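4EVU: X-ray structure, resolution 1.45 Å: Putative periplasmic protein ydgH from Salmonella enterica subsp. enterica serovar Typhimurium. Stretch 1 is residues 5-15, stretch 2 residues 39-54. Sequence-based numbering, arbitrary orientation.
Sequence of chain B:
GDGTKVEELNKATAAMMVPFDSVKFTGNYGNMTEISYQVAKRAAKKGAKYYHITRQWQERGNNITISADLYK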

ATOM      1  N   LYS B   5      17.021  -2.994  -9.815  1.00 42.66           N
ATOM      2  CA  LYS B   5      16.432  -1.797  -9.149  1.00 41.75           C
ATOM      3  C   LYS B   5      16.053  -2.098  -7.694  1.00 38.02           C
ATOM      4  O   LYS B   5      16.360  -3.172  -7.182  1.00 37.10           O
ATOM      5  CB  LYS B   5      15.219  -1.299  -9.941  1.00 43.55           C
ATOM      6  CG  LYS B   5      14.022  -2.233  -9.982  1.00 47.58           C
ATOM      7  CD  LYS B   5      13.026  -1.767 -11.063  1.00 52.21           C
ATOM      8  CE  LYS B   5      11.773  -2.658 -11.139  1.00 54.39           C
ATOM      9  NZ  LYS B   5      10.928  -2.373 -12.346  1.00 54.99           N
ATOM     10  N   VAL B   6      15.390  -1.146  -7.043  1.00 33.06           N
ATOM     11  CA  VAL B   6      15.017  -1.280  -5.619  1.00 29.55           C
ATOM     12  C   VAL B   6      13.768  -2.143  -5.516  1.00 27.63           C
ATOM     13  O   VAL B   6      12.795  -1.929  -6.254  1.00 28.90           O
ATOM     14  CB  VAL B   6      14.773   0.092  -4.968  1.00 29.39           C
ATOM     15  CG1 VAL B   6      14.240  -0.072  -3.547  1.00 28.29           C
ATOM     16  CG2 VAL B   6      16.078   0.930  -4.987  1.00 28.69           C
ATOM     17  N   GLU B   7      13.814  -3.141  -4.646  1.00 23.04           N
ATOM     18  CA  GLU B   7      12.712  -4.091  -4.529  1.00 22.67           C
ATOM     19  C   GLU B   7      12.102  -4.095  -3.122  1.00 20.07           C
ATOM     20  O   GLU B   7      12.778  -3.943  -2.103  1.00 17.74           O
ATOM     21  CB  GLU B   7      13.185  -5.513  -4.846  1.00 24.15           C
ATOM     22  CG  GLU B   7      13.697  -5.785  -6.248  1.00 28.57           C
ATOM     23  CD  GLU B   7      14.615  -7.012  -6.281  1.00 33.46           C
ATOM     24  OE1 GLU B   7      14.298  -8.042  -5.631  1.00 36.78           O
ATOM     25  OE2 GLU B   7      15.677  -6.941  -6.935  1.00 39.08           O
ATOM     26  N   GLU B   8      10.796  -4.258  -3.091  1.00 18.36           N
ATOM     27  CA  GLU B   8      10.069  -4.429  -1.860  1.00 16.65           C
ATOM     28  C   GLU B   8      10.208  -5.880  -1.373  1.00 16.42           C
ATOM     29  O   GLU B   8      10.058  -6.817  -2.166  1.00 18.91           O
ATOM     30  CB  GLU B   8       8.561  -4.147  -2.074  1.00 18.15           C
ATOM     31  CG  GLU B   8       7.797  -4.130  -0.751  1.00 18.84           C
ATOM     32  CD  GLU B   8       6.311  -3.872  -0.870  1.00 20.21           C
ATOM     33  OE1 GLU B   8       5.702  -4.112  -1.944  1.00 23.95           O
ATOM     34  OE2 GLU B   8       5.743  -3.461   0.168  1.00 20.58           O
ATOM     35  N   LEU B   9      10.469  -6.058  -0.080  1.00 14.78           N
ATOM     36  CA  LEU B   9      10.528  -7.376   0.536  1.00 14.45           C
ATOM     37  C   LEU B   9       9.250  -7.707   1.261  1.00 13.68           C
ATOM     38  O   LEU B   9       8.582  -6.810   1.815  1.00 15.26           O
ATOM     39  CB  LEU B   9      11.609  -7.405   1.616  1.00 14.73           C
ATOM     40  CG  LEU B   9      13.014  -7.108   1.173  1.00 16.90           C
ATOM     41  CD1 LEU B   9      13.886  -6.882   2.392  1.00 20.31           C
ATOM     42  CD2 LEU B   9      13.549  -8.231   0.306  1.00 21.30           C
ATOM     43  N   ASN B  10       8.923  -8.983   1.319  1.00 13.30           N
ATOM     44  CA  ASN B  10       7.852  -9.435   2.171  1.00 13.23           C
ATOM     45  C   ASN B  10       8.357  -9.687   3.604  1.00 13.72           C
ATOM     46  O   ASN B  10       9.560  -9.630   3.867  1.00 14.58           O
ATOM     47  CB  ASN B  10       7.115 -10.629   1.567  1.00 13.13           C
ATOM     48  CG  ASN B  10       7.936 -11.854   1.478  1.00 13.71           C
ATOM     49  OD1 ASN B  10       8.857 -12.080   2.248  1.00 15.02           O
ATOM     50  ND2 ASN B  10       7.613 -12.674   0.485  1.00 15.37           N
ATOM     51  N   LYS B  11       7.433  -9.930   4.521  1.00 14.58           N
ATOM     52  CA  LYS B  11       7.760 -10.064   5.932  1.00 15.74           C
ATOM     53  C   LYS B  11       8.799 -11.164   6.186  1.00 14.68           C
ATOM     54  O   LYS B  11       9.714 -10.966   6.998  1.00 16.11           O
ATOM     55  CB  LYS B  11       6.480 -10.317   6.739  1.00 17.82           C
ATOM     56  CG  LYS B  11       6.650 -10.595   8.216  1.00 25.07           C
ATOM     57  CD  LYS B  11       5.305 -10.966   8.888  1.00 31.62           C
ATOM     58  CE  LYS B  11       5.450 -11.261  10.419  1.00 35.38           C
ATOM     59  NZ  LYS B  11       4.215 -11.877  11.068  1.00 38.26           N
ATOM     60  N   ALA B  12       8.595 -12.350   5.602  1.00 15.56           N
ATOM     61  CA  ALA B  12       9.471 -13.477   5.930  1.00 15.20           C
ATOM     62  C   ALA B  12      10.869 -13.234   5.393  1.00 14.91           C
ATOM     63  O   ALA B  12      11.871 -13.640   5.999  1.00 16.95           O
ATOM     64  CB  ALA B  12       8.909 -14.768   5.356  1.00 15.61           C
ATOM     65  N   THR B  13      10.963 -12.607   4.221  1.00 14.84           N
ATOM     66  CA  THR B  13      12.284 -12.326   3.656  1.00 14.49           C
ATOM     67  C   THR B  13      12.997 -11.270   4.519  1.00 13.84           C
ATOM     68  O   THR B  13      14.142 -11.458   4.903  1.00 15.36           O
ATOM     69  CB  THR B  13      12.176 -11.835   2.213  1.00 14.54           C
ATOM     70  OG1 THR B  13      11.362 -12.733   1.446  1.00 15.74           O
ATOM     71  CG2 THR B  13      13.530 -11.734   1.596  1.00 15.67           C
ATOM     72  N   ALA B  14      12.301 -10.177   4.858  1.00 14.48           N
ATOM     73  CA  ALA B  14      12.888  -9.107   5.651  1.00 14.64           C
ATOM     74  C   ALA B  14      13.298  -9.594   7.034  1.00 15.26           C
ATOM     75  O   ALA B  14      14.292  -9.130   7.606  1.00 15.94           O
ATOM     76  CB  ALA B  14      11.881  -7.948   5.767  1.00 15.19           C
ATOM     77  N   ALA B  15      12.566 -10.570   7.546  1.00 16.07           N
ATOM     78  CA  ALA B  15      12.793 -11.037   8.923  1.00 16.34           C
ATOM     79  C   ALA B  15      14.172 -11.640   9.119  1.00 16.92           C
ATOM     80  O   ALA B  15      14.707 -11.619  10.233  1.00 19.87           O
ATOM     81  CB  ALA B  15      11.701 -12.020   9.367  1.00 17.49           C
TER
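Stretch 2, residues 39-54: VAKRAAKKGAKYYHIT

Stretch 2 enters as a helix through Lys45, turns at Gly47, whose positive phi (85°) would jam a CB against the preceding carbonyl, and runs from Tyr50 to Thr54 as a strand. This strand lies parallel to stretch 1: CA atoms pair in ascending order, from Val6 with Lys49 (4.8 Å) to Leu9 with His52 (5.2 Å), and parallel bridges join Glu7 to Tyr50 and Glu8 to Tyr51. The contact buries 669 Å², both sides summed.

At the start, a water lies 2.4 Å from Lys5 O and 2.8 Å from Lys49 O, between the two carbonyls. Val6, with chi1 in t, places CG1 4.0 Å from Ala43 CB and CG2 3.9 Å from Ala44 CB, so one side chain packs on the helix; CG1 also meets the edge of the Tyr51 ring, 3.6 Å from CD2.

Glu7 then engages through both backbone polar groups. Its N donates to Lys49 O (3.0 Å, 162°) and its O accepts from Tyr51 N (3.0 Å, 154°), bracketing Tyr50 as expected of parallel strands. The side chains of Glu7 and Tyr50 share one face of the sheet, where Glu7 OE1 lies 3.6 Å from Tyr50 CE1, at the ring edge.

Glu8 and Tyr51 turn to the other face. Glu8 CA stands 4.1 Å from the centroid of the Tyr51 ring, 14° off its normal, a CH-pi contact.

The ladder continues where Leu9 N donates to Tyr51 O (2.9 Å, 166°). Leu9 O then accepts from a side chain, His52 ND1 (3.0 Å, 165°), while Leu9 CD1 packs 3.8 Å from Tyr50 CB.

Asn10 caps the following helix, its OD1 accepting from Thr13 N at 2.9 Å. One turn into that helix, Ala14 points toward stretch 2, and its CB covers a face of the His52 ring, 4.0 Å from the centroid and 26° off the normal.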

ATOM      1  N   VAL B  39       8.372   5.452  -1.787  1.00 13.76           N
ATOM      2  CA  VAL B  39       9.239   4.741  -0.851  1.00 13.60           C
ATOM      3  C   VAL B  39      10.523   4.255  -1.548  1.00 13.76           C
ATOM      4  O   VAL B  39      11.632   4.474  -1.061  1.00 15.03           O
ATOM      5  CB  VAL B  39       8.501   3.575  -0.177  1.00 13.74           C
ATOM      6  CG1 VAL B  39       9.440   2.823   0.762  1.00 14.21           C
ATOM      7  CG2 VAL B  39       7.267   4.085   0.614  1.00 15.25           C
ATOM      8  N   ALA B  40      10.376   3.668  -2.731  1.00 14.40           N
ATOM      9  CA  ALA B  40      11.526   3.137  -3.495  1.00 13.47           C
ATOM     10  C   ALA B  40      12.516   4.258  -3.814  1.00 13.92           C
ATOM     11  O   ALA B  40      13.720   4.051  -3.752  1.00 15.15           O
ATOM     12  CB  ALA B  40      11.042   2.453  -4.770  1.00 14.50           C
ATOM     13  N   LYS B  41      12.002   5.427  -4.202  1.00 14.79           N
ATOM     14  CA  LYS B  41      12.842   6.594  -4.526  1.00 15.39           C
ATOM     15  C   LYS B  41      13.664   7.021  -3.301  1.00 15.44           C
ATOM     16  O   LYS B  41      14.878   7.285  -3.406  1.00 17.16           O
ATOM     17  CB  LYS B  41      12.006   7.775  -5.085  1.00 17.94           C
ATOM     18  CG  LYS B  41      12.806   9.060  -5.309  1.00 23.28           C
ATOM     19  CD  LYS B  41      11.931  10.230  -5.720  1.00 28.88           C
ATOM     20  CE  LYS B  41      11.233   9.950  -7.010  1.00 31.13           C
ATOM     21  NZ  LYS B  41      10.535  11.150  -7.498  1.00 33.81           N
ATOM     22  N   ARG B  42      13.035   7.071  -2.147  1.00 16.08           N
ATOM     23  CA  ARG B  42      13.722   7.476  -0.935  1.00 16.39           C
ATOM     24  C   ARG B  42      14.724   6.428  -0.500  1.00 15.83           C
ATOM     25  O   ARG B  42      15.795   6.759   0.028  1.00 15.56           O
ATOM     26  CB  ARG B  42      12.719   7.767   0.171  1.00 16.76           C
ATOM     27  CG  ARG B  42      11.947   9.087  -0.052  1.00 17.49           C
ATOM     28  CD  ARG B  42      10.681   9.152   0.752  1.00 19.05           C
ATOM     29  NE  ARG B  42       9.892  10.377   0.609  1.00 22.89           N
ATOM     30  CZ  ARG B  42       9.955  11.429   1.423  1.00 24.65           C
ATOM     31  NH1 ARG B  42      10.858  11.498   2.405  1.00 27.30           N
ATOM     32  NH2 ARG B  42       9.140  12.457   1.209  1.00 27.46           N
ATOM     33  N   ALA B  43      14.381   5.174  -0.729  1.00 15.07           N
ATOM     34  CA  ALA B  43      15.292   4.075  -0.449  1.00 14.26           C
ATOM     35  C   ALA B  43      16.530   4.184  -1.338  1.00 14.77           C
ATOM     36  O   ALA B  43      17.669   4.019  -0.899  1.00 15.64           O
ATOM     37  CB  ALA B  43      14.567   2.712  -0.675  1.00 15.71           C
ATOM     38  N   ALA B  44      16.287   4.401  -2.617  1.00 14.00           N
ATOM     39  CA  ALA B  44      17.404   4.529  -3.569  1.00 14.38           C
ATOM     40  C   ALA B  44      18.307   5.685  -3.157  1.00 14.65           C
ATOM     41  O   ALA B  44      19.509   5.595  -3.318  1.00 15.56           O
ATOM     42  CB  ALA B  44      16.909   4.728  -4.996  1.00 15.47           C
ATOM     43  N   LYS B  45      17.742   6.803  -2.730  1.00 15.42           N
ATOM     44  CA  LYS B  45      18.574   7.967  -2.382  1.00 16.56           C
ATOM     45  C   LYS B  45      19.526   7.639  -1.213  1.00 17.07           C
ATOM     46  O   LYS B  45      20.592   8.227  -1.099  1.00 18.07           O
ATOM     47  CB  LYS B  45      17.723   9.205  -2.023  1.00 17.34           C
ATOM     48  CG  LYS B  45      17.002   9.871  -3.176  1.00 18.93           C
ATOM     49  CD  LYS B  45      16.176  11.080  -2.745  1.00 24.38           C
ATOM     50  CE  LYS B  45      15.682  11.846  -3.953  1.00 26.59           C
ATOM     51  NZ  LYS B  45      14.777  12.964  -3.566  1.00 31.86           N
ATOM     52  N   LYS B  46      19.102   6.734  -0.328  1.00 17.39           N
ATOM     53  CA  LYS B  46      19.918   6.328   0.843  1.00 18.34           C
ATOM     54  C   LYS B  46      20.810   5.121   0.584  1.00 17.50           C
ATOM     55  O   LYS B  46      21.489   4.623   1.501  1.00 19.09           O
ATOM     56  CB  LYS B  46      19.036   6.088   2.074  1.00 19.75           C
ATOM     57  CG  LYS B  46      18.385   7.369   2.565  1.00 22.07           C
ATOM     58  CD  LYS B  46      17.454   7.148   3.729  1.00 25.91           C
ATOM     59  CE  LYS B  46      17.160   8.419   4.507  1.00 30.97           C
ATOM     60  NZ  LYS B  46      18.093   8.502   5.673  1.00 32.61           N
ATOM     61  N   GLY B  47      20.864   4.654  -0.651  1.00 17.20           N
ATOM     62  CA  GLY B  47      21.718   3.531  -0.981  1.00 17.29           C
ATOM     63  C   GLY B  47      21.196   2.139  -0.767  1.00 17.49           C
ATOM     64  O   GLY B  47      21.982   1.183  -0.722  1.00 20.39           O
ATOM     65  N   ALA B  48      19.881   1.988  -0.619  1.00 16.94           N
ATOM     66  CA  ALA B  48      19.313   0.684  -0.307  1.00 16.30           C
ATOM     67  C   ALA B  48      19.017  -0.020  -1.613  1.00 17.05           C
ATOM     68  O   ALA B  48      18.704   0.636  -2.619  1.00 19.63           O
ATOM     69  CB  ALA B  48      18.009   0.837   0.488  1.00 17.91           C
ATOM     70  N   LYS B  49      19.113  -1.341  -1.577  1.00 16.95           N
ATOM     71  CA  LYS B  49      18.651  -2.207  -2.662  1.00 19.13           C
ATOM     72  C   LYS B  49      17.252  -2.776  -2.385  1.00 17.35           C
ATOM     73  O   LYS B  49      16.556  -3.162  -3.323  1.00 18.91           O
ATOM     74  CB  LYS B  49      19.656  -3.346  -2.866  1.00 20.60           C
ATOM     75  CG  LYS B  49      21.067  -2.887  -3.248  1.00 26.99           C
ATOM     76  CD  LYS B  49      21.204  -2.649  -4.731  1.00 32.91           C
ATOM     77  CE  LYS B  49      22.645  -2.846  -5.228  1.00 35.47           C
ATOM     78  NZ  LYS B  49      22.810  -2.598  -6.700  1.00 36.38           N
ATOM     79  N   TYR B  50      16.817  -2.793  -1.122  1.00 15.89           N
ATOM     80  CA  TYR B  50      15.537  -3.363  -0.742  1.00 14.54           C
ATOM     81  C   TYR B  50      14.935  -2.510   0.356  1.00 12.76           C
ATOM     82  O   TYR B  50      15.667  -1.855   1.104  1.00 12.81           O
ATOM     83  CB  TYR B  50      15.649  -4.785  -0.196  1.00 15.15           C
ATOM     84  CG  TYR B  50      16.464  -5.694  -1.060  1.00 19.51           C
ATOM     85  CD1 TYR B  50      15.898  -6.306  -2.173  1.00 24.00           C
ATOM     86  CD2 TYR B  50      17.817  -5.861  -0.833  1.00 23.13           C
ATOM     87  CE1 TYR B  50      16.668  -7.125  -3.016  1.00 26.57           C
ATOM     88  CE2 TYR B  50      18.582  -6.653  -1.645  1.00 28.27           C
ATOM     89  CZ  TYR B  50      18.025  -7.280  -2.736  1.00 28.40           C
ATOM     90  OH  TYR B  50      18.867  -8.081  -3.523  1.00 34.53           O
ATOM     91  N   TYR B  51      13.613  -2.578   0.484  1.00 12.98           N
ATOM     92  CA  TYR B  51      12.928  -1.984   1.623  1.00 12.08           C
ATOM     93  C   TYR B  51      11.792  -2.889   2.086  1.00 12.44           C
ATOM     94  O   TYR B  51      11.305  -3.706   1.327  1.00 13.32           O
ATOM     95  CB  TYR B  51      12.412  -0.565   1.307  1.00 13.13           C
ATOM     96  CG  TYR B  51      11.330  -0.553   0.279  1.00 15.44           C
ATOM     97  CD1 TYR B  51      10.006  -0.689   0.630  1.00 15.54           C
ATOM     98  CD2 TYR B  51      11.645  -0.404  -1.067  1.00 15.03           C
ATOM     99  CE1 TYR B  51       8.985  -0.679  -0.322  1.00 16.48           C
ATOM    100  CE2 TYR B  51      10.629  -0.410  -2.020  1.00 16.47           C
ATOM    101  CZ  TYR B  51       9.302  -0.533  -1.632  1.00 16.34           C
ATOM    102  OH  TYR B  51       8.311  -0.553  -2.591  1.00 19.53           O
ATOM    103  N   HIS B  52      11.361  -2.683   3.323  1.00 11.77           N
ATOM    104  CA  HIS B  52      10.224  -3.380   3.880  1.00 12.48           C
ATOM    105  C   HIS B  52       9.413  -2.386   4.693  1.00 10.67           C
ATOM    106  O   HIS B  52       9.917  -1.750   5.621  1.00 11.41           O
ATOM    107  CB  HIS B  52      10.638  -4.536   4.783  1.00 12.26           C
ATOM    108  CG  HIS B  52       9.494  -5.239   5.397  1.00 13.46           C
ATOM    109  ND1 HIS B  52       8.544  -5.913   4.661  1.00 14.21           N
ATOM    110  CD2 HIS B  52       9.091  -5.289   6.683  1.00 14.17           C
ATOM    111  CE1 HIS B  52       7.612  -6.361   5.486  1.00 15.34           C
ATOM    112  NE2 HIS B  52       7.933  -6.016   6.717  1.00 17.75           N
ATOM    113  N   ILE B  53       8.142  -2.195   4.291  1.00 11.56           N
ATOM    114  CA  ILE B  53       7.266  -1.284   4.997  1.00 13.15           C
ATOM    115  C   ILE B  53       6.956  -1.830   6.395  1.00 11.27           C
ATOM    116  O   ILE B  53       6.573  -2.972   6.552  1.00 14.32           O
ATOM    117  CB  ILE B  53       5.957  -0.973   4.188  1.00 14.56           C
ATOM    118  CG1 ILE B  53       6.299  -0.283   2.806  1.00 18.81           C
ATOM    119  CG2 ILE B  53       4.963  -0.171   5.047  1.00 14.51           C
ATOM    120  CD1 ILE B  53       5.204   0.320   2.015  1.00 23.92           C
ATOM    121  N   THR B  54       7.202  -0.997   7.401  1.00 11.66           N
ATOM    122  CA  THR B  54       6.983  -1.343   8.804  1.00 12.00           C
ATOM    123  C   THR B  54       5.755  -0.703   9.431  1.00 11.30           C
ATOM    124  O   THR B  54       5.165  -1.285  10.349  1.00 12.62           O
ATOM    125  CB  THR B  54       8.229  -0.980   9.618  1.00 13.50           C
ATOM    126  OG1 THR B  54       8.627   0.352   9.290  1.00 15.62           O
ATOM    127  CG2 THR B  54       9.377  -1.941   9.244  1.00 14.55           C
TER
HETATM  128  O   HOH W   1      17.284  -4.697  -5.548  1.00 45.41           O
HETATM  129  O   HOH W   2       7.012  -4.095   2.461  1.00 21.21           O